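Local coordinates for 2'-deoxycytidine 5'-triphosphate deaminase (Agrobacterium tumefaciens, PDB 2R9Q), which probably catalyses the hydrolytic deamination of dCTP to dUTP, supplying the precursor for thymidine nucleotide synthesis, at residues A20-D32 with P95-S107. Sequence-based numbering, arbitrary orientation.
Sequences ALFAGDKLKSEAD and PLMESLALPADMS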
ATOM      1  N   ALA B  20     -17.608  12.019 -42.763  1.00 73.05           N
ATOM      2  CA  ALA B  20     -17.135  11.957 -44.157  1.00 73.90           C
ATOM      3  C   ALA B  20     -15.944  11.012 -44.299  1.00 74.88           C
ATOM      4  O   ALA B  20     -15.880  10.263 -45.258  1.00 74.16           O
ATOM      5  CB  ALA B  20     -16.785  13.333 -44.661  1.00 73.14           C
ATOM      6  N   LEU B  21     -15.019  11.055 -43.328  1.00 76.62           N
ATOM      7  CA  LEU B  21     -13.891  10.123 -43.228  1.00 77.50           C
ATOM      8  C   LEU B  21     -14.327   8.669 -43.140  1.00 78.70           C
ATOM      9  O   LEU B  21     -13.652   7.795 -43.679  1.00 77.55           O
ATOM     10  CB  LEU B  21     -13.054  10.409 -41.987  1.00 77.58           C
ATOM     11  CG  LEU B  21     -12.051  11.542 -41.950  1.00 77.34           C
ATOM     12  CD1 LEU B  21     -11.378  11.524 -40.581  1.00 77.02           C
ATOM     13  CD2 LEU B  21     -11.043  11.406 -43.083  1.00 78.56           C
ATOM     14  N   PHE B  22     -15.412   8.404 -42.421  1.00 80.04           N
ATOM     15  CA  PHE B  22     -15.935   7.050 -42.347  1.00 82.15           C
ATOM     16  C   PHE B  22     -16.601   6.645 -43.693  1.00 83.02           C
ATOM     17  O   PHE B  22     -16.452   5.508 -44.156  1.00 82.35           O
ATOM     18  CB  PHE B  22     -16.899   6.882 -41.147  1.00 82.63           C
ATOM     19  CG  PHE B  22     -17.277   5.453 -40.872  1.00 82.96           C
ATOM     20  CD1 PHE B  22     -16.382   4.591 -40.238  1.00 82.84           C
ATOM     21  CD2 PHE B  22     -18.520   4.952 -41.273  1.00 84.04           C
ATOM     22  CE1 PHE B  22     -16.719   3.257 -40.005  1.00 82.61           C
ATOM     23  CE2 PHE B  22     -18.868   3.606 -41.032  1.00 84.11           C
ATOM     24  CZ  PHE B  22     -17.962   2.766 -40.398  1.00 83.96           C
ATOM     25  N   ALA B  23     -17.302   7.592 -44.315  1.00 83.87           N
ATOM     26  CA  ALA B  23     -17.986   7.361 -45.585  1.00 84.62           C
ATOM     27  C   ALA B  23     -16.999   7.172 -46.736  1.00 84.95           C
ATOM     28  O   ALA B  23     -17.306   6.516 -47.706  1.00 84.66           O
ATOM     29  CB  ALA B  23     -18.950   8.506 -45.879  1.00 84.20           C
ATOM     30  N   GLY B  24     -15.809   7.741 -46.619  1.00 85.89           N
ATOM     31  CA  GLY B  24     -14.758   7.543 -47.610  1.00 86.51           C
ATOM     32  C   GLY B  24     -13.716   6.528 -47.189  1.00 87.10           C
ATOM     33  O   GLY B  24     -12.618   6.532 -47.726  1.00 86.77           O
ATOM     34  N   ASP B  25     -14.057   5.670 -46.223  1.00 88.17           N
ATOM     35  CA  ASP B  25     -13.151   4.628 -45.669  1.00 88.95           C
ATOM     36  C   ASP B  25     -11.711   5.081 -45.251  1.00 88.19           C
ATOM     37  O   ASP B  25     -10.769   4.300 -45.340  1.00 87.64           O
ATOM     38  CB  ASP B  25     -13.104   3.413 -46.631  1.00 89.52           C
ATOM     39  CG  ASP B  25     -14.183   2.371 -46.326  1.00 90.83           C
ATOM     40  OD1 ASP B  25     -13.908   1.394 -45.587  1.00 90.91           O
ATOM     41  OD2 ASP B  25     -15.310   2.520 -46.838  1.00 93.03           O
ATOM     42  N   LYS B  26     -11.543   6.320 -44.795  1.00 87.83           N
ATOM     43  CA  LYS B  26     -10.257   6.756 -44.224  1.00 88.10           C
ATOM     44  C   LYS B  26     -10.195   6.448 -42.713  1.00 87.38           C
ATOM     45  O   LYS B  26      -9.130   6.486 -42.091  1.00 86.78           O
ATOM     46  CB  LYS B  26     -10.009   8.252 -44.455  1.00 88.64           C
ATOM     47  CG  LYS B  26     -10.100   8.766 -45.908  1.00 89.53           C
ATOM     48  CD  LYS B  26      -9.473   7.852 -46.953  1.00 89.41           C
ATOM     49  CE  LYS B  26      -9.734   8.365 -48.384  1.00 89.05           C
ATOM     50  NZ  LYS B  26     -11.176   8.581 -48.679  1.00 87.18           N
ATOM     51  N   LEU B  27     -11.366   6.182 -42.149  1.00 86.47           N
ATOM     52  CA  LEU B  27     -11.556   5.704 -40.794  1.00 86.13           C
ATOM     53  C   LEU B  27     -12.525   4.511 -40.889  1.00 84.99           C
ATOM     54  O   LEU B  27     -13.594   4.607 -41.501  1.00 84.23           O
ATOM     55  CB  LEU B  27     -12.086   6.848 -39.903  1.00 86.13           C
ATOM     56  CG  LEU B  27     -12.876   6.595 -38.612  1.00 86.83           C
ATOM     57  CD1 LEU B  27     -12.115   5.742 -37.558  1.00 84.90           C
ATOM     58  CD2 LEU B  27     -13.310   7.955 -38.028  1.00 86.05           C
ATOM     59  N   LYS B  28     -12.111   3.369 -40.350  1.00 83.62           N
ATOM     60  CA  LYS B  28     -12.902   2.153 -40.443  1.00 82.73           C
ATOM     61  C   LYS B  28     -13.326   1.667 -39.084  1.00 81.05           C
ATOM     62  O   LYS B  28     -12.757   2.057 -38.072  1.00 79.91           O
ATOM     63  CB  LYS B  28     -12.117   1.027 -41.135  1.00 83.28           C
ATOM     64  CG  LYS B  28     -11.866   1.205 -42.622  1.00 83.45           C
ATOM     65  CD  LYS B  28     -10.413   1.491 -42.910  1.00 84.74           C
ATOM     66  CE  LYS B  28     -10.054   1.032 -44.300  1.00 86.11           C
ATOM     67  NZ  LYS B  28     -10.027  -0.460 -44.410  1.00 86.13           N
ATOM     68  N   SER B  29     -14.330   0.802 -39.079  1.00 79.60           N
ATOM     69  CA  SER B  29     -14.756   0.131 -37.857  1.00 79.10           C
ATOM     70  C   SER B  29     -15.334  -1.241 -38.154  1.00 78.65           C
ATOM     71  O   SER B  29     -15.772  -1.486 -39.261  1.00 77.87           O
ATOM     72  CB  SER B  29     -15.760   0.965 -37.060  1.00 78.48           C
ATOM     73  OG  SER B  29     -15.865   0.444 -35.753  1.00 75.80           O
ATOM     74  N   GLU B  30     -15.326  -2.116 -37.144  1.00 78.49           N
ATOM     75  CA  GLU B  30     -15.882  -3.465 -37.267  1.00 78.49           C
ATOM     76  C   GLU B  30     -17.399  -3.480 -37.395  1.00 78.12           C
ATOM     77  O   GLU B  30     -17.965  -4.490 -37.790  1.00 78.18           O
ATOM     78  CB  GLU B  30     -15.462  -4.343 -36.090  1.00 78.19           C
ATOM     79  CG  GLU B  30     -14.001  -4.755 -36.127  1.00 78.16           C
ATOM     80  CD  GLU B  30     -13.595  -5.616 -34.947  1.00 78.61           C
ATOM     81  OE1 GLU B  30     -14.402  -6.443 -34.478  1.00 78.59           O
ATOM     82  OE2 GLU B  30     -12.449  -5.485 -34.488  1.00 79.50           O
ATOM     83  N   ALA B  31     -18.047  -2.376 -37.045  1.00 77.83           N
ATOM     84  CA  ALA B  31     -19.500  -2.244 -37.164  1.00 77.72           C
ATOM     85  C   ALA B  31     -19.901  -0.797 -37.411  1.00 77.59           C
ATOM     86  O   ALA B  31     -19.076   0.112 -37.351  1.00 76.79           O
ATOM     87  CB  ALA B  31     -20.184  -2.774 -35.920  1.00 77.03           C
ATOM     88  N   ASP B  32     -21.176  -0.590 -37.722  1.00 77.71           N
ATOM     89  CA  ASP B  32     -21.701   0.762 -37.881  1.00 77.40           C
ATOM     90  C   ASP B  32     -21.405   1.501 -36.583  1.00 76.63           C
ATOM     91  O   ASP B  32     -21.468   0.906 -35.525  1.00 76.15           O
ATOM     92  CB  ASP B  32     -23.209   0.746 -38.173  1.00 77.09           C
ATOM     93  N   PRO B  95      -7.425  -4.531 -28.445  1.00 56.16           N
ATOM     94  CA  PRO B  95      -7.693  -4.042 -29.804  1.00 57.18           C
ATOM     95  C   PRO B  95      -9.025  -3.341 -29.890  1.00 57.54           C
ATOM     96  O   PRO B  95     -10.034  -3.817 -29.369  1.00 56.63           O
ATOM     97  CB  PRO B  95      -7.648  -5.312 -30.681  1.00 57.33           C
ATOM     98  CG  PRO B  95      -6.779  -6.271 -29.913  1.00 57.03           C
ATOM     99  CD  PRO B  95      -7.113  -5.969 -28.447  1.00 56.62           C
ATOM    100  N   LEU B  96      -8.996  -2.183 -30.530  1.00 58.42           N
ATOM    101  CA  LEU B  96     -10.151  -1.363 -30.661  1.00 58.91           C
ATOM    102  C   LEU B  96     -10.848  -1.745 -31.960  1.00 59.88           C
ATOM    103  O   LEU B  96     -10.213  -2.232 -32.888  1.00 59.45           O
ATOM    104  CB  LEU B  96      -9.744   0.116 -30.596  1.00 58.75           C
ATOM    105  CG  LEU B  96      -9.163   0.678 -29.282  1.00 57.10           C
ATOM    106  CD1 LEU B  96      -8.597   2.099 -29.510  1.00 56.07           C
ATOM    107  CD2 LEU B  96     -10.163   0.661 -28.136  1.00 53.57           C
ATOM    108  N   MET B  97     -12.168  -1.573 -32.003  1.00 61.32           N
ATOM    109  CA  MET B  97     -12.947  -1.788 -33.234  1.00 62.22           C
ATOM    110  C   MET B  97     -12.549  -0.801 -34.398  1.00 62.99           C
ATOM    111  O   MET B  97     -12.538  -1.154 -35.571  1.00 62.14           O
ATOM    112  CB  MET B  97     -14.436  -1.699 -32.909  1.00 62.44           C
ATOM    113  CG  MET B  97     -14.992  -2.818 -32.026  1.00 61.88           C
ATOM    114  SD  MET B  97     -16.753  -2.626 -31.576  1.00 60.75           S
ATOM    115  CE  MET B  97     -17.521  -2.623 -33.181  1.00 62.61           C
ATOM    116  N   GLU B  98     -12.183   0.425 -34.056  1.00 64.31           N
ATOM    117  CA  GLU B  98     -11.826   1.427 -35.059  1.00 65.30           C
ATOM    118  C   GLU B  98     -10.401   1.286 -35.562  1.00 65.37           C
ATOM    119  O   GLU B  98      -9.491   0.988 -34.797  1.00 65.39           O
ATOM    120  CB  GLU B  98     -12.045   2.834 -34.524  1.00 65.23           C
ATOM    121  CG  GLU B  98     -13.513   3.191 -34.344  1.00 66.75           C
ATOM    122  CD  GLU B  98     -14.183   2.401 -33.229  1.00 67.53           C
ATOM    123  OE1 GLU B  98     -13.571   2.256 -32.133  1.00 65.27           O
ATOM    124  OE2 GLU B  98     -15.309   1.924 -33.459  1.00 66.62           O
ATOM    125  N   SER B  99     -10.225   1.468 -36.863  1.00 66.31           N
ATOM    126  CA  SER B  99      -8.893   1.504 -37.476  1.00 67.30           C
ATOM    127  C   SER B  99      -8.813   2.647 -38.483  1.00 67.39           C
ATOM    128  O   SER B  99      -9.837   3.242 -38.854  1.00 65.97           O
ATOM    129  CB  SER B  99      -8.430   0.124 -38.049  1.00 67.54           C
ATOM    130  OG  SER B  99      -9.082  -0.312 -39.229  1.00 66.55           O
ATOM    131  N   LEU B 100      -7.583   2.977 -38.863  1.00 68.07           N
ATOM    132  CA  LEU B 100      -7.324   4.184 -39.629  1.00 69.08           C
ATOM    133  C   LEU B 100      -6.580   3.941 -40.953  1.00 69.48           C
ATOM    134  O   LEU B 100      -5.802   3.005 -41.087  1.00 68.68           O
ATOM    135  CB  LEU B 100      -6.569   5.206 -38.766  1.00 69.06           C
ATOM    136  CG  LEU B 100      -7.256   5.728 -37.495  1.00 69.84           C
ATOM    137  CD1 LEU B 100      -6.248   6.527 -36.682  1.00 68.56           C
ATOM    138  CD2 LEU B 100      -8.539   6.562 -37.798  1.00 68.97           C
ATOM    139  N   ALA B 101      -6.907   4.787 -41.930  1.00 70.41           N
ATOM    140  CA  ALA B 101      -6.102   5.046 -43.124  1.00 70.95           C
ATOM    141  C   ALA B 101      -6.181   6.577 -43.369  1.00 71.51           C
ATOM    142  O   ALA B 101      -6.972   7.072 -44.163  1.00 71.05           O
ATOM    143  CB  ALA B 101      -6.621   4.254 -44.295  1.00 70.57           C
ATOM    144  N   LEU B 102      -5.371   7.318 -42.624  1.00 72.59           N
ATOM    145  CA  LEU B 102      -5.401   8.783 -42.614  1.00 72.54           C
ATOM    146  C   LEU B 102      -4.753   9.453 -43.856  1.00 73.03           C
ATOM    147  O   LEU B 102      -3.670   9.047 -44.298  1.00 71.59           O
ATOM    148  CB  LEU B 102      -4.709   9.297 -41.343  1.00 72.37           C
ATOM    149  CG  LEU B 102      -5.564   9.790 -40.160  1.00 72.25           C
ATOM    150  CD1 LEU B 102      -6.832   8.986 -39.964  1.00 70.48           C
ATOM    151  CD2 LEU B 102      -4.697   9.814 -38.893  1.00 71.31           C
ATOM    152  N   PRO B 103      -5.408  10.498 -44.407  1.00 73.35           N
ATOM    153  CA  PRO B 103      -4.753  11.412 -45.356  1.00 74.02           C
ATOM    154  C   PRO B 103      -3.409  11.913 -44.817  1.00 74.03           C
ATOM    155  O   PRO B 103      -3.327  12.230 -43.632  1.00 74.04           O
ATOM    156  CB  PRO B 103      -5.738  12.583 -45.457  1.00 74.05           C
ATOM    157  CG  PRO B 103      -7.068  12.004 -45.115  1.00 74.07           C
ATOM    158  CD  PRO B 103      -6.810  10.864 -44.158  1.00 73.49           C
ATOM    159  N   ALA B 104      -2.387  12.003 -45.670  1.00 73.60           N
ATOM    160  CA  ALA B 104      -1.013  12.320 -45.248  1.00 73.75           C
ATOM    161  C   ALA B 104      -0.816  13.669 -44.523  1.00 73.16           C
ATOM    162  O   ALA B 104       0.200  13.862 -43.842  1.00 71.90           O
ATOM    163  CB  ALA B 104      -0.051  12.221 -46.445  1.00 73.83           C
ATOM    164  N   ASP B 105      -1.774  14.587 -44.684  1.00 72.53           N
ATOM    165  CA  ASP B 105      -1.781  15.879 -43.948  1.00 72.29           C
ATOM    166  C   ASP B 105      -2.564  15.863 -42.607  1.00 70.90           C
ATOM    167  O   ASP B 105      -2.582  16.854 -41.870  1.00 70.45           O
ATOM    168  CB  ASP B 105      -2.293  17.020 -44.857  1.00 72.62           C
ATOM    169  CG  ASP B 105      -3.768  16.871 -45.259  1.00 72.94           C
ATOM    170  OD1 ASP B 105      -4.239  15.749 -45.569  1.00 71.34           O
ATOM    171  OD2 ASP B 105      -4.461  17.911 -45.291  1.00 76.02           O
ATOM    172  N   MET B 106      -3.200  14.726 -42.325  1.00 69.18           N
ATOM    173  CA  MET B 106      -4.081  14.547 -41.186  1.00 67.71           C
ATOM    174  C   MET B 106      -3.405  13.665 -40.145  1.00 66.80           C
ATOM    175  O   MET B 106      -2.918  12.576 -40.453  1.00 65.27           O
ATOM    176  CB  MET B 106      -5.406  13.913 -41.627  1.00 67.45           C
ATOM    177  CG  MET B 106      -6.485  13.877 -40.553  1.00 67.34           C
ATOM    178  SD  MET B 106      -8.035  13.119 -41.070  1.00 64.98           S
ATOM    179  CE  MET B 106      -8.497  14.221 -42.436  1.00 65.77           C
ATOM    180  N   SER B 107      -3.367  14.186 -38.923  1.00 66.03           N
ATOM    181  CA  SER B 107      -2.905  13.470 -37.745  1.00 65.29           C
ATOM    182  C   SER B 107      -4.019  13.365 -36.696  1.00 63.67           C
ATOM    183  O   SER B 107      -5.116  13.880 -36.887  1.00 63.30           O
ATOM    184  CB  SER B 107      -1.674  14.169 -37.146  1.00 65.42           C
ATOM    185  OG  SER B 107      -2.010  15.376 -36.493  1.00 65.07           O
TER
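Residues 26-30 lie antiparallel along residues 97-101, Leu-27 facing Leu-100 as a non-hydrogen-bonded pair and Lys-28 facing Ser-99 as a hydrogen-bonded one. Lys-28 and Ser-99 exchange two backbone bonds: Lys-28 N gives to Ser-99 O at 2.7 Å, almost straight at 172°, and Ser-99 N returns one to Lys-28 O. Ala-101 N extends the ladder to Lys-26 O at 2.8 Å, whereas the bond from Glu-30 N to Met-97 O at the far end is weak.

The side chains fasten this short strand to the domain at several points. Leu-27 and Leu-100 cross obliquely on one face, CD1 meeting CD2 at 3.7 Å; Leu-43, Ile-166 and Phe-168 carry this apolar layer into the domain. Leu-21, on the last turn of helix 15-23, meets Met-106 tip to tip, its CD1 lying 3.7 Å from SD. Between helix and strand, a Schellman motif with Asp-25 at positive phi ends the helix, and Lys-26 folds back to bind Gly-24 O through NZ.

At the other end, the Ser-29 hydroxyl, swung opposite the backbone N (chi1 -165°), donates from OG to Glu-98 OE2 at 2.8 Å, coming from above the carboxylate plane. Arg-46 binds both partners, forming a salt bridge to Glu-98 OE2 through NE and a hydrogen bond to Ser-29 OG through NH1. Beyond, the methyl CE of Met-97 rests 3.8 Å from Ala-31 CB, while the Glu-30 carboxylate turns to Arg-159.

Backbone bonds thus set the register of strand 27-28 on strand 91-101, while the Leu-21/Met-106 contact fastens the end of helix 15-23 to the start of strand 106-112. The carboxylate of buried Glu-98, gripped by serine and arginine, is probably stabilised as an anion, and Arg-46 thereby joins this edge to strand 42-46.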